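Local coordinates for protein homocysteine S-methyltransferase (PDB 5DMM) that transfers a methyl group from S-methylmethionine, or less efficiently from S-adenosylmethionine, to homocysteine, making methionine with the help of zinc, at residues Gly226-Ala231 / Val251-Ser256. Numbering follows the deposited sequence.
Sequences GINCIA and VVYPNS. With ZN (zinc ion), chain B; HCS (2-amino-4-mercapto-butyric acid), chain F.
Strands 222-228 and 250-253, joined through helix 235-243 as a beta-alpha-beta unit of the TIM barrel, run in parallel into the zinc and homocysteine site at their C-terminal ends. I227 bonds the residues on either side of its partner V252: its N gives to V251 O (2.9 Å), its O takes from Y253 N in the carbonyl plane. C229 N to Y253 O extends the parallel pairing; beyond it the register slips by one and N255 N bonds I230 O (3.0 Å), so the loop carrying C229 stays joined to the loop after Y253. On the pocket side, N228 CB makes a CH-pi contact over the Y253 ring, 3.4 Å from the centroid and 5° off the normal, the N228 amide tilted 21° from the ring plane. N228 OD1 is hydrogen-bonded to S194 OG and T169 N, Y253 OH to E168 and W192, fixing both polar ends. C229 SG, anti to its backbone N (chi1 -157°), binds zinc at 2.5 Å, a site shared with C295. N255 OD1, accepting a bond from C296 N, acts in the second shell, tying the C229 turn to the C295-C296 loop, while zinc would probably stabilise C229 as thiolate.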
loop_
_atom_site.group_PDB
_atom_site.type_symbol
_atom_site.label_atom_id
_atom_site.label_comp_id
_atom_site.label_asym_id
_atom_site.label_seq_id
_atom_site.Cartn_x
_atom_site.Cartn_y
_atom_site.Cartn_z
ATOM N N GLY A 226 9.793 2.884 -0.588
ATOM C CA GLY A 226 9.449 4.037 -1.401
ATOM C C GLY A 226 8.609 5.084 -0.724
ATOM O O GLY A 226 8.668 5.244 0.485
ATOM N N ILE A 227 7.832 5.807 -1.525
ATOM C CA ILE A 227 7.019 6.901 -1.013
ATOM C C ILE A 227 5.595 6.834 -1.570
ATOM O O ILE A 227 5.373 6.394 -2.700
ATOM C CB ILE A 227 7.653 8.263 -1.368
ATOM C CG1 ILE A 227 7.872 8.333 -2.878
ATOM C CG2 ILE A 227 8.969 8.445 -0.605
ATOM C CD1 ILE A 227 8.342 9.702 -3.397
ATOM N N ASN A 228 4.619 7.248 -0.772
ATOM C CA ASN A 228 3.257 7.349 -1.277
ATOM C C ASN A 228 2.493 8.430 -0.532
ATOM O O ASN A 228 2.936 8.896 0.518
ATOM C CB ASN A 228 2.526 6.000 -1.165
ATOM C CG ASN A 228 2.196 5.626 0.279
ATOM O OD1 ASN A 228 3.083 5.272 1.062
ATOM N ND2 ASN A 228 0.906 5.679 0.628
ATOM N N CYS A 229 1.353 8.823 -1.086
ATOM C CA CYS A 229 0.505 9.846 -0.483
ATOM C C CYS A 229 1.274 11.150 -0.314
ATOM O O CYS A 229 1.175 11.825 0.702
ATOM C CB CYS A 229 -0.050 9.356 0.855
ATOM S SG CYS A 229 -1.575 10.206 1.352
ATOM N N ILE A 230 2.045 11.489 -1.339
ATOM C CA ILE A 230 2.863 12.696 -1.349
ATOM C C ILE A 230 2.509 13.496 -2.606
ATOM O O ILE A 230 1.997 12.932 -3.574
ATOM C CB ILE A 230 4.371 12.337 -1.318
ATOM C CG1 ILE A 230 5.261 13.584 -1.273
ATOM C CG2 ILE A 230 4.736 11.471 -2.522
ATOM C CD1 ILE A 230 6.756 13.251 -1.297
ATOM N N ALA A 231 2.755 14.806 -2.585
ATOM C CA ALA A 231 2.456 15.665 -3.730
ATOM C C ALA A 231 3.308 15.305 -4.938
ATOM O O ALA A 231 4.480 14.960 -4.793
ATOM C CB ALA A 231 2.663 17.127 -3.365
ATOM N N VAL A 251 9.464 2.179 -4.691
ATOM C CA VAL A 251 8.018 2.271 -4.832
ATOM C C VAL A 251 7.581 3.730 -4.885
ATOM O O VAL A 251 8.068 4.556 -4.124
ATOM C CB VAL A 251 7.301 1.572 -3.645
ATOM C CG1 VAL A 251 5.803 1.655 -3.803
ATOM C CG2 VAL A 251 7.744 0.127 -3.519
ATOM N N VAL A 252 6.646 4.050 -5.772
ATOM C CA VAL A 252 6.149 5.412 -5.813
ATOM C C VAL A 252 4.694 5.436 -6.262
ATOM O O VAL A 252 4.354 4.949 -7.333
ATOM C CB VAL A 252 7.025 6.321 -6.732
ATOM C CG1 VAL A 252 7.188 5.727 -8.135
ATOM C CG2 VAL A 252 6.447 7.719 -6.814
ATOM N N TYR A 253 3.831 5.952 -5.403
ATOM C CA TYR A 253 2.465 6.210 -5.809
ATOM C C TYR A 253 1.945 7.464 -5.119
ATOM O O TYR A 253 1.527 7.430 -3.959
ATOM C CB TYR A 253 1.542 4.999 -5.566
ATOM C CG TYR A 253 1.618 4.196 -4.268
ATOM C CD1 TYR A 253 0.503 4.095 -3.439
ATOM C CD2 TYR A 253 2.749 3.455 -3.929
ATOM C CE1 TYR A 253 0.523 3.324 -2.275
ATOM C CE2 TYR A 253 2.782 2.686 -2.762
ATOM C CZ TYR A 253 1.664 2.620 -1.947
ATOM O OH TYR A 253 1.683 1.865 -0.793
ATOM N N PRO A 254 1.999 8.591 -5.844
ATOM C CA PRO A 254 1.673 9.902 -5.288
ATOM C C PRO A 254 0.193 10.240 -5.403
ATOM O O PRO A 254 -0.582 9.510 -6.033
ATOM C CB PRO A 254 2.506 10.849 -6.149
ATOM C CG PRO A 254 2.480 10.185 -7.502
ATOM C CD PRO A 254 2.596 8.706 -7.194
ATOM N N ASN A 255 -0.188 11.351 -4.790
ATOM C CA ASN A 255 -1.533 11.876 -4.949
ATOM C C ASN A 255 -1.704 12.479 -6.334
ATOM O O ASN A 255 -0.726 12.846 -6.988
ATOM C CB ASN A 255 -1.820 12.913 -3.873
ATOM C CG ASN A 255 -1.661 12.347 -2.481
ATOM O OD1 ASN A 255 -1.927 11.176 -2.256
ATOM N ND2 ASN A 255 -1.209 13.169 -1.548
ATOM N N SER A 256 -2.952 12.551 -6.776
ATOM C CA SER A 256 -3.295 13.131 -8.067
ATOM C C SER A 256 -2.873 14.592 -8.116
ATOM O O SER A 256 -2.875 15.279 -7.095
ATOM C CB SER A 256 -4.805 13.003 -8.317
ATOM O OG SER A 256 -5.156 13.438 -9.617
HETATM ZN ZN ZN B . -2.560 8.450 -0.204
HETATM N N HCS F . -5.656 3.344 1.526
HETATM C CA HCS F . -4.658 3.707 0.540
HETATM C CB HCS F . -3.586 4.570 1.195
HETATM C CG HCS F . -4.183 5.861 1.743
HETATM S SD HCS F . -2.851 6.997 2.202
HETATM C C HCS F . -4.028 2.465 -0.016
HETATM O OXT HCS F . -4.395 1.358 0.434
HETATM O O HCS F . -3.160 2.583 -0.907
#